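Long-range contact in plasmid pRiA4b Orf3-like domain-containing protein (Methanosarcina mazei, PDB 2I1S), which is of unknown function but belongs to the family of plasmid pRiA4b ORF-3-like proteins, built round a mixed beta sheet: residues A[57-61]-A[92-98]. Coordinates in Å, arbitrary orientation, origin at the centre of the assembly. Residues are numbered along the deposited sequence.
Sequences MVNPK and DYFTLEN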
ATOM      1  N   MET A  57      11.936   6.818  -3.951  1.00 38.50           N
ATOM      2  CA  MET A  57      11.583   7.125  -5.352  1.00 38.73           C
ATOM      3  C   MET A  57      12.718   7.915  -6.012  1.00 39.82           C
ATOM      4  O   MET A  57      13.363   8.745  -5.355  1.00 40.20           O
ATOM      5  CB  MET A  57      10.247   7.892  -5.379  1.00 38.54           C
ATOM      6  CG  MET A  57       9.676   8.182  -6.740  1.00 39.11           C
ATOM      7  SD  MET A  57       7.899   8.482  -6.724  1.00 36.38           S
ATOM      8  CE  MET A  57       7.626   8.023  -8.404  1.00 35.99           C
ATOM      9  N   VAL A  58      12.987   7.629  -7.289  1.00 40.65           N
ATOM     10  CA  VAL A  58      13.809   8.514  -8.134  1.00 40.77           C
ATOM     11  C   VAL A  58      13.177   9.920  -8.279  1.00 41.59           C
ATOM     12  O   VAL A  58      11.984  10.054  -8.617  1.00 41.55           O
ATOM     13  CB  VAL A  58      14.045   7.905  -9.558  1.00 40.85           C
ATOM     14  CG1 VAL A  58      14.569   8.948 -10.522  1.00 38.88           C
ATOM     15  CG2 VAL A  58      14.988   6.719  -9.489  1.00 40.00           C
ATOM     16  N   ASN A  59      13.978  10.955  -8.032  1.00 41.65           N
ATOM     17  CA  ASN A  59      13.540  12.325  -8.226  1.00 42.20           C
ATOM     18  C   ASN A  59      13.776  12.747  -9.696  1.00 42.51           C
ATOM     19  O   ASN A  59      14.904  12.757 -10.162  1.00 42.84           O
ATOM     20  CB  ASN A  59      14.273  13.213  -7.217  1.00 42.34           C
ATOM     21  CG  ASN A  59      13.945  14.703  -7.350  1.00 43.77           C
ATOM     22  OD1 ASN A  59      13.188  15.139  -8.222  1.00 45.15           O
ATOM     23  ND2 ASN A  59      14.546  15.497  -6.470  1.00 44.92           N
ATOM     24  N   PRO A  60      12.697  13.053 -10.444  1.00 43.10           N
ATOM     25  CA  PRO A  60      12.842  13.368 -11.878  1.00 43.28           C
ATOM     26  C   PRO A  60      13.682  14.597 -12.187  1.00 43.80           C
ATOM     27  O   PRO A  60      14.252  14.682 -13.289  1.00 44.48           O
ATOM     28  CB  PRO A  60      11.406  13.602 -12.354  1.00 43.42           C
ATOM     29  CG  PRO A  60      10.565  13.749 -11.105  1.00 43.35           C
ATOM     30  CD  PRO A  60      11.287  13.066  -9.994  1.00 42.85           C
ATOM     31  N   LYS A  61      13.755  15.551 -11.257  1.00 44.19           N
ATOM     32  CA  LYS A  61      14.627  16.734 -11.458  1.00 44.42           C
ATOM     33  C   LYS A  61      16.100  16.407 -11.218  1.00 43.75           C
ATOM     34  O   LYS A  61      16.957  17.149 -11.662  1.00 44.01           O
ATOM     35  CB  LYS A  61      14.229  17.927 -10.568  1.00 44.70           C
ATOM     36  CG  LYS A  61      12.761  18.379 -10.646  1.00 45.60           C
ATOM     37  CD  LYS A  61      12.498  19.512  -9.633  1.00 45.61           C
ATOM     38  CE  LYS A  61      11.131  20.184  -9.810  1.00 46.51           C
ATOM     39  NZ  LYS A  61       9.994  19.250 -10.015  1.00 45.97           N
ATOM     40  N   ASP A  92       5.340  16.271  -8.190  1.00 43.02           N
ATOM     41  CA  ASP A  92       6.750  16.597  -8.364  1.00 43.30           C
ATOM     42  C   ASP A  92       7.606  15.371  -8.703  1.00 43.17           C
ATOM     43  O   ASP A  92       8.740  15.521  -9.179  1.00 42.97           O
ATOM     44  CB  ASP A  92       7.275  17.271  -7.104  1.00 43.79           C
ATOM     45  CG  ASP A  92       6.795  18.721  -6.976  1.00 45.77           C
ATOM     46  OD1 ASP A  92       6.676  19.418  -8.019  1.00 44.77           O
ATOM     47  OD2 ASP A  92       6.533  19.152  -5.825  1.00 48.09           O
ATOM     48  N   TYR A  93       7.056  14.173  -8.473  1.00 42.81           N
ATOM     49  CA  TYR A  93       7.788  12.912  -8.645  1.00 42.92           C
ATOM     50  C   TYR A  93       7.248  11.963  -9.716  1.00 43.58           C
ATOM     51  O   TYR A  93       8.008  11.482 -10.564  1.00 44.05           O
ATOM     52  CB  TYR A  93       7.861  12.156  -7.326  1.00 42.56           C
ATOM     53  CG  TYR A  93       8.896  12.688  -6.368  1.00 41.49           C
ATOM     54  CD1 TYR A  93      10.186  12.191  -6.376  1.00 39.75           C
ATOM     55  CD2 TYR A  93       8.567  13.661  -5.434  1.00 42.24           C
ATOM     56  CE1 TYR A  93      11.135  12.663  -5.500  1.00 40.79           C
ATOM     57  CE2 TYR A  93       9.509  14.150  -4.550  1.00 43.14           C
ATOM     58  CZ  TYR A  93      10.801  13.654  -4.588  1.00 41.58           C
ATOM     59  OH  TYR A  93      11.754  14.128  -3.707  1.00 40.32           O
ATOM     60  N   PHE A  94       5.952  11.664  -9.651  1.00 44.05           N
ATOM     61  CA  PHE A  94       5.326  10.746 -10.598  1.00 44.26           C
ATOM     62  C   PHE A  94       5.071  11.420 -11.939  1.00 44.32           C
ATOM     63  O   PHE A  94       4.431  12.472 -12.025  1.00 44.74           O
ATOM     64  CB  PHE A  94       4.001  10.185 -10.056  1.00 44.51           C
ATOM     65  CG  PHE A  94       4.155   9.184  -8.929  1.00 44.65           C
ATOM     66  CD1 PHE A  94       4.124   9.605  -7.598  1.00 44.41           C
ATOM     67  CD2 PHE A  94       4.263   7.812  -9.203  1.00 45.09           C
ATOM     68  CE1 PHE A  94       4.258   8.687  -6.547  1.00 45.21           C
ATOM     69  CE2 PHE A  94       4.385   6.889  -8.177  1.00 45.56           C
ATOM     70  CZ  PHE A  94       4.379   7.328  -6.831  1.00 44.80           C
ATOM     71  N   THR A  95       5.590  10.803 -12.990  1.00 44.33           N
ATOM     72  CA  THR A  95       5.241  11.165 -14.347  1.00 44.41           C
ATOM     73  C   THR A  95       5.100   9.843 -15.095  1.00 44.78           C
ATOM     74  O   THR A  95       5.271   8.764 -14.502  1.00 44.49           O
ATOM     75  CB  THR A  95       6.330  12.057 -15.013  1.00 44.55           C
ATOM     76  OG1 THR A  95       7.298  11.240 -15.686  1.00 43.86           O
ATOM     77  CG2 THR A  95       7.032  12.954 -13.966  1.00 44.36           C
ATOM     78  N   LEU A  96       4.794   9.923 -16.385  1.00 44.78           N
ATOM     79  CA  LEU A  96       4.671   8.736 -17.211  1.00 45.24           C
ATOM     80  C   LEU A  96       6.030   8.073 -17.559  1.00 45.73           C
ATOM     81  O   LEU A  96       6.072   6.869 -17.802  1.00 46.10           O
ATOM     82  CB  LEU A  96       3.812   9.019 -18.464  1.00 45.47           C
ATOM     83  CG  LEU A  96       2.383   9.577 -18.289  1.00 45.23           C
ATOM     84  CD1 LEU A  96       1.804  10.028 -19.636  1.00 44.93           C
ATOM     85  CD2 LEU A  96       1.415   8.598 -17.587  1.00 43.69           C
ATOM     86  N   GLU A  97       7.138   8.818 -17.581  1.00 46.07           N
ATOM     87  CA  GLU A  97       8.448   8.135 -17.571  1.00 46.85           C
ATOM     88  C   GLU A  97       9.172   8.133 -16.204  1.00 46.49           C
ATOM     89  O   GLU A  97      10.403   8.033 -16.148  1.00 47.12           O
ATOM     90  CB  GLU A  97       9.393   8.574 -18.704  1.00 47.66           C
ATOM     91  CG  GLU A  97       9.762  10.035 -18.715  1.00 50.56           C
ATOM     92  CD  GLU A  97       8.931  10.819 -19.700  1.00 53.79           C
ATOM     93  OE1 GLU A  97       7.680  10.794 -19.598  1.00 55.01           O
ATOM     94  OE2 GLU A  97       9.537  11.464 -20.578  1.00 55.21           O
ATOM     95  N   ASN A  98       8.411   8.250 -15.122  1.00 45.03           N
ATOM     96  CA  ASN A  98       8.926   8.014 -13.776  1.00 44.58           C
ATOM     97  C   ASN A  98       7.753   7.571 -12.925  1.00 43.84           C
ATOM     98  O   ASN A  98       7.227   8.344 -12.117  1.00 44.64           O
ATOM     99  CB  ASN A  98       9.601   9.264 -13.179  1.00 44.35           C
ATOM    100  CG  ASN A  98      10.487   8.925 -11.977  1.00 44.10           C
ATOM    101  OD1 ASN A  98      11.327   8.034 -12.071  1.00 45.35           O
ATOM    102  ND2 ASN A  98      10.292   9.620 -10.844  1.00 42.46           N
TER
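An Asx turn at Asn-59 follows Met-57 and Val-58 of strand 53-58, where the chain meets the short, weakly bonded helix 90-93 and the type I turn Thr-95 to Asn-98 leading into neighbouring strand 100-105. Met-57, fully extended (t, t, t), reaches toward Tyr-93 and Phe-94: its CE lies 3.4 Å from the Phe-94 ring centroid, a CH-pi contact over the face, and its SD makes Met-aromatic contacts, 3.8 Å from the Phe-94 centroid over the face and 5.2 Å, obliquely, from that of Tyr-93. Phe-34 of helix 34-44 covers this core. Tyr-93, chi1 m, lays its ring beside Asn-59 and Pro-60 and gives its hydroxyl to a hydrogen bond with Asp-66. Asn-59 OD1 accepts from Lys-61 N (3.1 Å), while Lys-61 NZ makes a long salt bridge to Asp-92 OD1 (3.9 Å). Pro-60 CG rests 3.2 Å from Asp-92 O. Asn-98, chi1 t, ties the segments together: its ND2 donates to Tyr-93 O at 3.0 Å and to Val-58 O at 2.8 Å.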